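Local coordinates for protein Fe-superoxide dismutase homolog (Plasmodium berghei, PDB 2A03) that probably converts superoxide radicals into hydrogen peroxide and molecular oxygen, as a metal-dependent superoxide dismutase of the iron/manganese family, at residues 16-21 with 30-35; 38-43 with 77-82; 26-31 with 173-178; 161-166 with 194-199. One frame throughout, in Å; residues are numbered along the deposited sequence.

Interaction 1 of 4, residues 16-21 with 30-35; sequences LKYALN and ETLSFH. With MN (manganese (II) ion), chain C.
L20 holds CG anti to its carbonyl carbon, beside the backbone N (chi1 -71°), which sends CD2 to 3.8 Å from CB of L32; the two leucine side chains lie alongside, pointing opposite ways. L32 lays CD2 against the loop backbone, 3.3 Å from O of L20, and the same methyl comes to the edge of the Y18 ring, 4.0 Å from CE1. Y18 has its CG between the backbone N and the carbonyl carbon (chi1 40°), and its side chain runs roughly perpendicular to that of L32; its hydroxyl bonds to the carbonyl of W86. The contact thus lays the loop ahead of the first long helix of the alpha-hairpin domain over that helix's first turn. Leucine suits position 32 because its branched end touches ring edge and loop backbone together. S33, whose CB meets CD1 of L20, bends its OG back to O of E30 (2.9 Å), while H35, about one turn on and not touching residues 16-21, binds manganese through NE2 (2.1 Å).

Interaction 2 of 4, residues 38-43 with 77-82; sequences KHHAGY and AQIWNH. With MN (manganese (II) ion), chain C.
Two long helices of the alpha-hairpin domain, 29-51 and 70-87, pack here through an aromatic cluster of H40, Y43 and H82 beside the metal. Their short segments run at 135° to each other, with axes 8.9 Å apart at closest approach. Y43 presents one ring face to Q78, whose CB sits over the centre, 3.4 Å from the ring centroid, in a CH-pi contact. From there the Q78 chain bends at chi2 (-69°) and carries its amide to the phenol end, where NE2 donates to Y43 OH (3.1 Å) with the hydroxyl in the amide plane. The same NE2 donates to the water bound to manganese, so this glutamine links Y43 to the metal-bound water, while N81 ND2 grips its OE1. H40 is covered in the same manner by CB of H82, and its NE2 makes a weak bond to O of I79; its ND1 pairs with the indole of W86. I79 packs against Y43, CG1 3.7 Å from CB. H82 ND1 donates to O of Q78 (2.6 Å), a bond lying in the imidazole plane that helps fix the ring's rotation and leaves NE2 for manganese at 2.1 Å. A second-shell carbonyl orienting a histidine ligand, beside a tyrosine linked through a glutamine to the metal-bound water, is the active-site arrangement of iron/manganese superoxide dismutases.

Interaction 3 of 4, residues 26-31 with 173-178; sequences HISEET and YIDYRN. With ZN (zinc ion), chain D.
The loop entering helix 29-51 runs past the short helix 173-176, with CA atoms 6.6 Å apart at S28 and D175 and 6.2 Å at T31 and I174. D175 accepts three hydrogen bonds from this helix start. Its OD1 receives S28 OG on the syn side at 2.6 Å, whereas OD2 is gripped from opposite faces of the carboxylate by S28 N (3.0 Å) and T31 OG1 (2.8 Å). An aspartate suits the place, since its two oxygens accept all three bonds. S28 is the N-cap: with OG between its backbone N and carbonyl carbon (chi1 80°), it also accepts from T31 N. I174 lays CG2 against the E30 carboxylate, whose OE2 forms a salt bridge with R177 of the second subunit. Farther out, Y176 OH donates to O of H26 (2.7 Å), and the H26 ring binds zinc through NE2. The arrangement is a helix N-cap with its serine held by an aspartate, joining the alpha-hairpin domain to the C-terminal domain beside the dimer interface.

Interaction 4 of 4, residues 161-166 with 194-199; sequences PILTCD and NFANEN. With MN (manganese (II) ion), chain C.
I162 overlaps the face of helix 193-204 with both its branches: CG2 lies 3.9 Å from CB of A196, and CD1 packs against CB of N199. The small A196 methyl lets the strand come close, and the same methyl also meets CG of L163 at 3.9 Å. L163 also brings CD2 to the edge of the F195 ring, near its plane. N199 holds CG anti to its carbonyl carbon (chi1 -67°), and ND2 donates to O of I162 at 2.8 Å, with that oxygen in the amide plane; ND2 also lies over one face of F195, 3.2 Å above the plane toward the rim. An asparagine thus serves this corner carbonyl. There I162 and L163 form a classic beta bulge opposite L134. Beyond the bulge the strand ends at D166, whose OD2 binds manganese at 1.9 Å. Within this chain, strand 160-166 is an outer strand of the three-stranded sheet, beside strand 130-136, with helix 193-204 packed on its bulge and helix 70-87 touching P161, F195 and N199.

Overall arrangement
From the N terminus, interaction 1 closes a short loop by folding residues 16-21 back onto the start of helix 29-51. Interaction 3 opens where that loop ends, sharing E30 and T31 with interaction 1, and closes a much longer loop that reaches helix 173-176 in the C-terminal domain. Interaction 2 falls wholly within this long loop and joins helices 29-51 and 70-87. Interaction 4 crosses interaction 3, because strand 160-166 precedes helix 173-176 and helix 193-204 follows it. Interactions 1, 2 and 4 each contribute a manganese ligand, H35, H82 and D166, and H170 completes the protein ligands, so the metal joins the two domains; interaction 3 links them separately, near the second subunit.

Interaction 1 of 4, residues 16-21 with 30-35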
loop_
_atom_site.group_PDB
_atom_site.type_symbol
_atom_site.label_atom_id
_atom_site.label_comp_id
_atom_site.label_asym_id
_atom_site.label_seq_id
_atom_site.Cartn_x
_atom_site.Cartn_y
_atom_site.Cartn_z
ATOM N N LEU A 16 14.493 17.918 -7.716
ATOM C CA LEU A 16 13.354 18.651 -7.167
ATOM C C LEU A 16 13.511 20.126 -7.484
ATOM O O LEU A 16 14.613 20.637 -7.513
ATOM C CB LEU A 16 13.264 18.502 -5.639
ATOM C CG LEU A 16 12.869 17.168 -5.003
ATOM C CD1 LEU A 16 13.006 17.269 -3.480
ATOM C CD2 LEU A 16 11.471 16.781 -5.399
ATOM N N LYS A 17 12.387 20.799 -7.700
ATOM C CA LYS A 17 12.381 22.211 -8.032
ATOM C C LYS A 17 12.314 23.068 -6.767
ATOM O O LYS A 17 12.194 24.291 -6.849
ATOM C CB LYS A 17 11.196 22.504 -8.961
ATOM C CG LYS A 17 11.299 21.680 -10.281
ATOM C CD LYS A 17 10.236 22.048 -11.327
ATOM C CE LYS A 17 10.431 21.233 -12.636
ATOM N NZ LYS A 17 10.514 19.752 -12.383
ATOM N N TYR A 18 12.386 22.414 -5.604
ATOM C CA TYR A 18 12.340 23.109 -4.340
ATOM C C TYR A 18 13.121 22.335 -3.271
ATOM O O TYR A 18 13.425 21.176 -3.453
ATOM C CB TYR A 18 10.883 23.358 -3.933
ATOM C CG TYR A 18 9.927 22.187 -4.213
ATOM C CD1 TYR A 18 9.926 21.061 -3.406
ATOM C CD2 TYR A 18 9.015 22.234 -5.254
ATOM C CE1 TYR A 18 9.057 19.989 -3.641
ATOM C CE2 TYR A 18 8.149 21.174 -5.498
ATOM C CZ TYR A 18 8.173 20.049 -4.682
ATOM O OH TYR A 18 7.313 18.981 -4.898
ATOM N N ALA A 19 13.456 22.995 -2.170
ATOM C CA ALA A 19 14.152 22.365 -1.052
ATOM C C ALA A 19 13.303 21.269 -0.389
ATOM O O ALA A 19 12.074 21.242 -0.508
ATOM C CB ALA A 19 14.561 23.432 -0.015
ATOM N N LEU A 20 13.976 20.349 0.295
ATOM C CA LEU A 20 13.295 19.251 0.955
ATOM C C LEU A 20 12.366 19.721 2.092
ATOM O O LEU A 20 11.419 19.007 2.459
ATOM C CB LEU A 20 14.322 18.256 1.485
ATOM C CG LEU A 20 15.104 17.396 0.477
ATOM C CD1 LEU A 20 16.284 16.747 1.191
ATOM C CD2 LEU A 20 14.228 16.334 -0.183
ATOM N N ASN A 21 12.614 20.916 2.637
ATOM C CA ASN A 21 11.711 21.472 3.674
ATOM C C ASN A 21 10.747 22.544 3.159
ATOM O O ASN A 21 10.126 23.277 3.948
ATOM C CB ASN A 21 12.492 22.008 4.869
ATOM C CG ASN A 21 13.261 23.284 4.539
ATOM O OD1 ASN A 21 13.646 23.510 3.390
ATOM N ND2 ASN A 21 13.477 24.121 5.543
ATOM N N GLU A 30 11.436 15.457 6.564
ATOM C CA GLU A 30 11.742 14.047 6.666
ATOM C C GLU A 30 10.981 13.208 5.624
ATOM O O GLU A 30 11.555 12.293 5.018
ATOM C CB GLU A 30 11.463 13.537 8.075
ATOM C CG GLU A 30 11.729 12.045 8.252
ATOM C CD GLU A 30 11.447 11.567 9.663
ATOM O OE1 GLU A 30 10.988 12.391 10.495
ATOM O OE2 GLU A 30 11.694 10.363 9.930
ATOM N N THR A 31 9.706 13.514 5.400
ATOM C CA THR A 31 8.938 12.793 4.395
ATOM C C THR A 31 9.561 12.970 3.015
ATOM O O THR A 31 9.793 11.995 2.310
ATOM C CB THR A 31 7.451 13.208 4.387
ATOM O OG1 THR A 31 6.802 12.652 5.530
ATOM C CG2 THR A 31 6.718 12.696 3.150
ATOM N N LEU A 32 9.839 14.196 2.615
ATOM C CA LEU A 32 10.471 14.407 1.309
ATOM C C LEU A 32 11.788 13.669 1.156
ATOM O O LEU A 32 12.081 13.160 0.079
ATOM C CB LEU A 32 10.699 15.888 1.024
ATOM C CG LEU A 32 9.665 16.430 0.066
ATOM C CD1 LEU A 32 8.322 16.296 0.695
ATOM C CD2 LEU A 32 9.952 17.891 -0.321
ATOM N N SER A 33 12.586 13.626 2.218
ATOM C CA SER A 33 13.872 12.977 2.135
ATOM C C SER A 33 13.718 11.476 1.956
ATOM O O SER A 33 14.404 10.905 1.136
ATOM C CB SER A 33 14.770 13.304 3.351
ATOM O OG SER A 33 14.376 12.566 4.486
ATOM N N PHE A 34 12.819 10.830 2.688
ATOM C CA PHE A 34 12.594 9.393 2.475
ATOM C C PHE A 34 11.879 9.145 1.134
ATOM O O PHE A 34 12.281 8.282 0.349
ATOM C CB PHE A 34 11.813 8.752 3.639
ATOM C CG PHE A 34 12.662 8.435 4.832
ATOM C CD1 PHE A 34 13.439 7.273 4.864
ATOM C CD2 PHE A 34 12.710 9.291 5.923
ATOM C CE1 PHE A 34 14.268 6.979 5.978
ATOM C CE2 PHE A 34 13.527 9.001 7.039
ATOM C CZ PHE A 34 14.303 7.848 7.064
ATOM N N HIS A 35 10.830 9.919 0.873
ATOM C CA HIS A 35 10.003 9.726 -0.307
ATOM C C HIS A 35 10.794 9.964 -1.598
ATOM O O HIS A 35 10.663 9.207 -2.553
ATOM C CB HIS A 35 8.794 10.662 -0.240
ATOM C CG HIS A 35 7.611 10.201 -1.029
ATOM N ND1 HIS A 35 6.365 10.774 -0.889
ATOM C CD2 HIS A 35 7.475 9.212 -1.948
ATOM C CE1 HIS A 35 5.515 10.169 -1.703
ATOM N NE2 HIS A 35 6.161 9.209 -2.349
HETATM MN MN MN C . 5.191 7.575 -3.347
HETATM O O HOH W 1 3.989 5.936 -4.447
#

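Interaction 2 of 4, residues 38-43 with 77-82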
loop_
_atom_site.group_PDB
_atom_site.type_symbol
_atom_site.label_atom_id
_atom_site.label_comp_id
_atom_site.label_asym_id
_atom_site.label_seq_id
_atom_site.Cartn_x
_atom_site.Cartn_y
_atom_site.Cartn_z
ATOM N N LYS A 38 14.861 7.963 -1.004
ATOM C CA LYS A 38 14.794 6.507 -0.853
ATOM C C LYS A 38 13.807 5.864 -1.797
ATOM O O LYS A 38 14.204 5.034 -2.589
ATOM C CB LYS A 38 14.484 6.092 0.577
ATOM C CG LYS A 38 15.498 6.579 1.569
ATOM C CD LYS A 38 16.762 5.811 1.438
ATOM C CE LYS A 38 17.787 6.220 2.504
ATOM N NZ LYS A 38 19.023 5.329 2.380
ATOM N N HIS A 39 12.531 6.238 -1.734
ATOM C CA HIS A 39 11.537 5.609 -2.599
ATOM C C HIS A 39 11.722 5.964 -4.089
ATOM O O HIS A 39 11.909 5.062 -4.921
ATOM C CB HIS A 39 10.105 5.904 -2.132
ATOM C CG HIS A 39 9.763 5.308 -0.797
ATOM N ND1 HIS A 39 9.397 3.991 -0.637
ATOM C CD2 HIS A 39 9.700 5.862 0.440
ATOM C CE1 HIS A 39 9.146 3.754 0.638
ATOM N NE2 HIS A 39 9.319 4.872 1.313
ATOM N N HIS A 40 11.693 7.250 -4.427
ATOM C CA HIS A 40 11.755 7.661 -5.835
ATOM C C HIS A 40 13.114 7.273 -6.453
ATOM O O HIS A 40 13.167 6.670 -7.527
ATOM C CB HIS A 40 11.497 9.165 -5.968
ATOM C CG HIS A 40 11.166 9.618 -7.366
ATOM N ND1 HIS A 40 10.859 10.934 -7.662
ATOM C CD2 HIS A 40 11.100 8.943 -8.542
ATOM C CE1 HIS A 40 10.624 11.049 -8.959
ATOM N NE2 HIS A 40 10.767 9.858 -9.517
ATOM N N ALA A 41 14.206 7.596 -5.750
ATOM C CA ALA A 41 15.528 7.161 -6.153
ATOM C C ALA A 41 15.583 5.653 -6.331
ATOM O O ALA A 41 16.197 5.152 -7.275
ATOM C CB ALA A 41 16.568 7.588 -5.121
ATOM N N GLY A 42 14.962 4.933 -5.405
ATOM C CA GLY A 42 14.968 3.481 -5.456
ATOM C C GLY A 42 14.289 2.941 -6.700
ATOM O O GLY A 42 14.697 1.916 -7.225
ATOM N N TYR A 43 13.233 3.604 -7.169
ATOM C CA TYR A 43 12.556 3.142 -8.369
ATOM C C TYR A 43 13.476 3.330 -9.565
ATOM O O TYR A 43 13.549 2.477 -10.451
ATOM C CB TYR A 43 11.211 3.860 -8.589
ATOM C CG TYR A 43 10.113 3.521 -7.587
ATOM C CD1 TYR A 43 9.692 2.204 -7.383
ATOM C CD2 TYR A 43 9.490 4.520 -6.863
ATOM C CE1 TYR A 43 8.694 1.908 -6.482
ATOM C CE2 TYR A 43 8.489 4.240 -5.946
ATOM C CZ TYR A 43 8.090 2.939 -5.759
ATOM O OH TYR A 43 7.062 2.688 -4.866
ATOM N N ALA A 77 6.880 3.283 -14.149
ATOM C CA ALA A 77 5.674 4.043 -13.900
ATOM C C ALA A 77 5.788 4.832 -12.607
ATOM O O ALA A 77 5.385 5.983 -12.560
ATOM C CB ALA A 77 4.499 3.136 -13.842
ATOM N N GLN A 78 6.350 4.219 -11.567
ATOM C CA GLN A 78 6.505 4.915 -10.288
ATOM C C GLN A 78 7.485 6.068 -10.408
ATOM O O GLN A 78 7.322 7.088 -9.737
ATOM C CB GLN A 78 6.915 3.950 -9.149
ATOM C CG GLN A 78 5.751 3.052 -8.654
ATOM C CD GLN A 78 4.660 3.839 -7.910
ATOM O OE1 GLN A 78 3.784 4.443 -8.525
ATOM N NE2 GLN A 78 4.718 3.823 -6.576
ATOM N N ILE A 79 8.496 5.925 -11.259
ATOM C CA ILE A 79 9.415 7.034 -11.501
ATOM C C ILE A 79 8.619 8.216 -12.077
ATOM O O ILE A 79 8.729 9.352 -11.599
ATOM C CB ILE A 79 10.549 6.656 -12.484
ATOM C CG1 ILE A 79 11.411 5.518 -11.933
ATOM C CG2 ILE A 79 11.416 7.871 -12.784
ATOM C CD1 ILE A 79 12.424 4.959 -12.939
ATOM N N TRP A 80 7.822 7.931 -13.103
ATOM C CA TRP A 80 7.037 8.950 -13.785
ATOM C C TRP A 80 5.998 9.552 -12.847
ATOM O O TRP A 80 5.834 10.764 -12.792
ATOM C CB TRP A 80 6.340 8.366 -15.034
ATOM C CG TRP A 80 5.752 9.431 -15.893
ATOM C CD1 TRP A 80 6.359 10.062 -16.944
ATOM C CD2 TRP A 80 4.451 10.041 -15.756
ATOM N NE1 TRP A 80 5.524 11.009 -17.464
ATOM C CE2 TRP A 80 4.353 11.027 -16.747
ATOM C CE3 TRP A 80 3.383 9.856 -14.881
ATOM C CZ2 TRP A 80 3.220 11.816 -16.906
ATOM C CZ3 TRP A 80 2.266 10.633 -15.026
ATOM C CH2 TRP A 80 2.191 11.613 -16.033
ATOM N N ASN A 81 5.279 8.684 -12.136
ATOM C CA ASN A 81 4.249 9.118 -11.197
ATOM C C ASN A 81 4.818 10.071 -10.122
ATOM O O ASN A 81 4.228 11.109 -9.836
ATOM C CB ASN A 81 3.579 7.921 -10.516
ATOM C CG ASN A 81 2.830 7.009 -11.485
ATOM O OD1 ASN A 81 2.470 7.402 -12.600
ATOM N ND2 ASN A 81 2.597 5.758 -11.048
ATOM N N HIS A 82 5.957 9.718 -9.531
ATOM C CA HIS A 82 6.547 10.548 -8.479
ATOM C C HIS A 82 7.046 11.874 -8.992
ATOM O O HIS A 82 6.816 12.893 -8.361
ATOM C CB HIS A 82 7.654 9.818 -7.744
ATOM C CG HIS A 82 7.127 8.806 -6.791
ATOM N ND1 HIS A 82 6.783 7.532 -7.186
ATOM C CD2 HIS A 82 6.818 8.900 -5.476
ATOM C CE1 HIS A 82 6.297 6.877 -6.146
ATOM N NE2 HIS A 82 6.298 7.689 -5.099
HETATM MN MN MN C . 5.191 7.575 -3.347
HETATM O O HOH W 1 3.989 5.936 -4.447
#

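Interaction 3 of 4, residues 26-31 with 173-178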
loop_
_atom_site.group_PDB
_atom_site.type_symbol
_atom_site.label_atom_id
_atom_site.label_comp_id
_atom_site.label_asym_id
_atom_site.label_seq_id
_atom_site.Cartn_x
_atom_site.Cartn_y
_atom_site.Cartn_z
ATOM N N HIS A 26 2.964 20.971 5.885
ATOM C CA HIS A 26 2.015 20.158 5.159
ATOM C C HIS A 26 2.578 18.778 4.816
ATOM O O HIS A 26 1.948 17.758 5.105
ATOM C CB HIS A 26 1.606 20.882 3.893
ATOM C CG HIS A 26 1.231 22.305 4.134
ATOM N ND1 HIS A 26 0.261 22.671 5.043
ATOM C CD2 HIS A 26 1.731 23.457 3.627
ATOM C CE1 HIS A 26 0.153 23.983 5.050
ATOM N NE2 HIS A 26 1.029 24.482 4.197
ATOM N N ILE A 27 3.741 18.761 4.167
ATOM C CA ILE A 27 4.542 17.546 4.058
ATOM C C ILE A 27 5.918 17.877 4.665
ATOM O O ILE A 27 6.563 18.880 4.307
ATOM C CB ILE A 27 4.627 17.007 2.609
ATOM C CG1 ILE A 27 3.223 16.652 2.091
ATOM C CG2 ILE A 27 5.496 15.753 2.534
ATOM C CD1 ILE A 27 3.143 16.453 0.577
ATOM N N SER A 28 6.335 17.060 5.625
ATOM C CA SER A 28 7.581 17.323 6.328
ATOM C C SER A 28 8.847 17.111 5.478
ATOM O O SER A 28 8.849 16.402 4.459
ATOM C CB SER A 28 7.670 16.493 7.615
ATOM O OG SER A 28 8.069 15.172 7.340
ATOM N N GLU A 29 9.909 17.759 5.934
ATOM C CA GLU A 29 11.252 17.577 5.412
ATOM C C GLU A 29 11.676 16.121 5.441
ATOM O O GLU A 29 12.194 15.605 4.442
ATOM C CB GLU A 29 12.237 18.418 6.206
ATOM C CG GLU A 29 13.596 18.486 5.582
ATOM C CD GLU A 29 14.616 19.115 6.508
ATOM O OE1 GLU A 29 14.982 18.484 7.532
ATOM O OE2 GLU A 29 15.056 20.236 6.211
ATOM N N GLU A 30 11.436 15.457 6.564
ATOM C CA GLU A 30 11.742 14.047 6.666
ATOM C C GLU A 30 10.981 13.208 5.624
ATOM O O GLU A 30 11.555 12.293 5.018
ATOM C CB GLU A 30 11.463 13.537 8.075
ATOM C CG GLU A 30 11.729 12.045 8.252
ATOM C CD GLU A 30 11.447 11.567 9.663
ATOM O OE1 GLU A 30 10.988 12.391 10.495
ATOM O OE2 GLU A 30 11.694 10.363 9.930
ATOM N N THR A 31 9.706 13.514 5.400
ATOM C CA THR A 31 8.938 12.793 4.395
ATOM C C THR A 31 9.561 12.970 3.015
ATOM O O THR A 31 9.793 11.995 2.310
ATOM C CB THR A 31 7.451 13.208 4.387
ATOM O OG1 THR A 31 6.802 12.652 5.530
ATOM C CG2 THR A 31 6.718 12.696 3.150
ATOM N N TYR A 173 2.815 8.570 6.130
ATOM C CA TYR A 173 2.884 7.892 7.411
ATOM C C TYR A 173 3.813 8.570 8.398
ATOM O O TYR A 173 3.551 8.556 9.600
ATOM C CB TYR A 173 3.262 6.401 7.266
ATOM C CG TYR A 173 2.474 5.587 8.259
ATOM C CD1 TYR A 173 1.162 5.201 7.971
ATOM C CD2 TYR A 173 2.996 5.289 9.520
ATOM C CE1 TYR A 173 0.415 4.501 8.889
ATOM C CE2 TYR A 173 2.255 4.591 10.446
ATOM C CZ TYR A 173 0.970 4.199 10.131
ATOM O OH TYR A 173 0.237 3.507 11.042
ATOM N N ILE A 174 4.905 9.146 7.910
ATOM C CA ILE A 174 5.845 9.821 8.811
ATOM C C ILE A 174 5.156 10.954 9.580
ATOM O O ILE A 174 5.380 11.122 10.789
ATOM C CB ILE A 174 7.073 10.378 8.062
ATOM C CG1 ILE A 174 7.952 9.226 7.566
ATOM C CG2 ILE A 174 7.878 11.277 8.979
ATOM C CD1 ILE A 174 8.952 9.632 6.558
ATOM N N ASP A 175 4.316 11.714 8.885
ATOM C CA ASP A 175 3.740 12.922 9.470
ATOM C C ASP A 175 2.356 12.730 10.054
ATOM O O ASP A 175 1.995 13.437 10.986
ATOM C CB ASP A 175 3.688 14.043 8.435
ATOM C CG ASP A 175 5.019 14.257 7.767
ATOM O OD1 ASP A 175 6.029 14.121 8.496
ATOM O OD2 ASP A 175 5.049 14.524 6.529
ATOM N N TYR A 176 1.582 11.788 9.509
ATOM C CA TYR A 176 0.169 11.664 9.887
ATOM C C TYR A 176 -0.262 10.255 10.301
ATOM O O TYR A 176 -1.375 10.081 10.764
ATOM C CB TYR A 176 -0.714 12.138 8.727
ATOM C CG TYR A 176 -0.434 13.545 8.322
ATOM C CD1 TYR A 176 -0.859 14.611 9.127
ATOM C CD2 TYR A 176 0.273 13.833 7.159
ATOM C CE1 TYR A 176 -0.617 15.915 8.770
ATOM C CE2 TYR A 176 0.528 15.149 6.790
ATOM C CZ TYR A 176 0.078 16.184 7.602
ATOM O OH TYR A 176 0.332 17.496 7.264
ATOM N N ARG A 177 0.635 9.273 10.152
ATOM C CA ARG A 177 0.315 7.849 10.356
ATOM C C ARG A 177 -0.902 7.444 9.560
ATOM O O ARG A 177 -0.950 7.648 8.369
ATOM C CB ARG A 177 0.029 7.511 11.818
ATOM C CG ARG A 177 0.905 8.159 12.812
ATOM C CD ARG A 177 2.279 7.857 12.565
ATOM N NE ARG A 177 3.001 7.724 13.811
ATOM C CZ ARG A 177 4.322 7.676 13.863
ATOM N NH1 ARG A 177 5.017 7.774 12.715
ATOM N NH2 ARG A 177 4.938 7.531 15.041
ATOM N N ASN A 178 -1.889 6.881 10.250
ATOM C CA ASN A 178 -3.117 6.421 9.617
ATOM C C ASN A 178 -4.096 7.539 9.196
ATOM O O ASN A 178 -5.078 7.276 8.509
ATOM C CB ASN A 178 -3.839 5.446 10.544
ATOM C CG ASN A 178 -4.504 6.140 11.715
ATOM O OD1 ASN A 178 -3.854 6.804 12.519
ATOM N ND2 ASN A 178 -5.800 5.966 11.828
HETATM ZN ZN ZN D . 1.415 26.603 3.289
HETATM O O HOH W 2 5.437 10.004 5.341
HETATM O O HOH W 3 0.072 27.160 1.265
HETATM O O HOH W 4 -0.409 26.916 4.623
#

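Interaction 4 of 4, residues 161-166 with 194-199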
loop_
_atom_site.group_PDB
_atom_site.type_symbol
_atom_site.label_atom_id
_atom_site.label_comp_id
_atom_site.label_asym_id
_atom_site.label_seq_id
_atom_site.Cartn_x
_atom_site.Cartn_y
_atom_site.Cartn_z
ATOM N N PRO A 161 -3.052 13.336 -17.731
ATOM C CA PRO A 161 -2.844 13.810 -16.370
ATOM C C PRO A 161 -2.583 15.322 -16.260
ATOM O O PRO A 161 -1.822 15.915 -17.070
ATOM C CB PRO A 161 -1.622 12.999 -15.887
ATOM C CG PRO A 161 -1.545 11.814 -16.813
ATOM C CD PRO A 161 -2.034 12.349 -18.126
ATOM N N ILE A 162 -3.226 15.913 -15.256
ATOM C CA ILE A 162 -3.143 17.349 -14.988
ATOM C C ILE A 162 -2.483 17.578 -13.626
ATOM O O ILE A 162 -1.598 18.435 -13.494
ATOM C CB ILE A 162 -4.546 17.983 -15.035
ATOM C CG1 ILE A 162 -5.185 17.775 -16.409
ATOM C CG2 ILE A 162 -4.505 19.461 -14.701
ATOM C CD1 ILE A 162 -4.400 18.352 -17.591
ATOM N N LEU A 163 -2.936 16.809 -12.632
ATOM C CA LEU A 163 -2.368 16.777 -11.287
ATOM C C LEU A 163 -2.518 15.381 -10.705
ATOM O O LEU A 163 -3.423 14.639 -11.091
ATOM C CB LEU A 163 -3.096 17.739 -10.355
ATOM C CG LEU A 163 -2.980 19.232 -10.626
ATOM C CD1 LEU A 163 -4.079 19.953 -9.843
ATOM C CD2 LEU A 163 -1.567 19.770 -10.251
ATOM N N THR A 164 -1.650 15.029 -9.758
ATOM C CA THR A 164 -1.808 13.772 -9.020
ATOM C C THR A 164 -1.450 13.991 -7.549
ATOM O O THR A 164 -0.714 14.901 -7.201
ATOM C CB THR A 164 -0.914 12.602 -9.595
ATOM O OG1 THR A 164 -1.404 11.331 -9.140
ATOM C CG2 THR A 164 0.547 12.729 -9.152
ATOM N N CYS A 165 -1.974 13.122 -6.707
ATOM C CA CYS A 165 -1.605 13.063 -5.319
ATOM C C CYS A 165 -1.361 11.588 -4.972
ATOM O O CYS A 165 -2.185 10.721 -5.266
ATOM C CB CYS A 165 -2.725 13.652 -4.477
ATOM S SG CYS A 165 -2.500 13.521 -2.716
ATOM N N ASP A 166 -0.191 11.322 -4.398
ATOM C CA ASP A 166 0.201 9.985 -3.948
ATOM C C ASP A 166 -0.564 9.622 -2.663
ATOM O O ASP A 166 -0.515 10.360 -1.685
ATOM C CB ASP A 166 1.714 10.021 -3.676
ATOM C CG ASP A 166 2.345 8.636 -3.525
ATOM O OD1 ASP A 166 1.636 7.606 -3.540
ATOM O OD2 ASP A 166 3.593 8.586 -3.407
ATOM N N ASN A 194 -0.010 26.352 -11.339
ATOM C CA ASN A 194 0.769 26.692 -12.527
ATOM C C ASN A 194 1.093 25.456 -13.364
ATOM O O ASN A 194 0.964 25.490 -14.596
ATOM C CB ASN A 194 2.029 27.472 -12.165
ATOM C CG ASN A 194 1.710 28.908 -11.753
ATOM O OD1 ASN A 194 0.709 29.489 -12.200
ATOM N ND2 ASN A 194 2.544 29.484 -10.896
ATOM N N PHE A 195 1.453 24.361 -12.691
ATOM C CA PHE A 195 1.680 23.086 -13.355
ATOM C C PHE A 195 0.389 22.603 -14.004
ATOM O O PHE A 195 0.383 22.170 -15.149
ATOM C CB PHE A 195 2.194 22.058 -12.343
ATOM C CG PHE A 195 2.670 20.758 -12.956
ATOM C CD1 PHE A 195 3.608 20.753 -13.987
ATOM C CD2 PHE A 195 2.187 19.544 -12.494
ATOM C CE1 PHE A 195 4.064 19.554 -14.536
ATOM C CE2 PHE A 195 2.634 18.336 -13.030
ATOM C CZ PHE A 195 3.578 18.341 -14.055
ATOM N N ALA A 196 -0.718 22.699 -13.272
ATOM C CA ALA A 196 -2.028 22.342 -13.825
ATOM C C ALA A 196 -2.370 23.161 -15.090
ATOM O O ALA A 196 -2.935 22.642 -16.042
ATOM C CB ALA A 196 -3.115 22.500 -12.753
ATOM N N ASN A 197 -2.008 24.435 -15.104
ATOM C CA ASN A 197 -2.263 25.262 -16.269
ATOM C C ASN A 197 -1.397 24.857 -17.465
ATOM O O ASN A 197 -1.881 24.809 -18.596
ATOM C CB ASN A 197 -2.094 26.749 -15.936
ATOM C CG ASN A 197 -3.307 27.327 -15.247
ATOM O OD1 ASN A 197 -4.439 27.056 -15.641
ATOM N ND2 ASN A 197 -3.086 28.125 -14.209
ATOM N N GLU A 198 -0.133 24.535 -17.206
ATOM C CA GLU A 198 0.776 24.128 -18.268
ATOM C C GLU A 198 0.313 22.806 -18.866
ATOM O O GLU A 198 0.315 22.621 -20.085
ATOM C CB GLU A 198 2.215 24.001 -17.728
ATOM N N ASN A 199 -0.101 21.889 -17.999
ATOM C CA ASN A 199 -0.572 20.581 -18.447
ATOM C C ASN A 199 -1.846 20.661 -19.258
ATOM O O ASN A 199 -2.001 19.952 -20.230
ATOM C CB ASN A 199 -0.778 19.645 -17.261
ATOM C CG ASN A 199 0.519 19.284 -16.585
ATOM O OD1 ASN A 199 1.595 19.383 -17.189
ATOM N ND2 ASN A 199 0.434 18.870 -15.322
HETATM MN MN MN C . 5.191 7.575 -3.347
HETATM O O HOH W 1 3.989 5.936 -4.447
#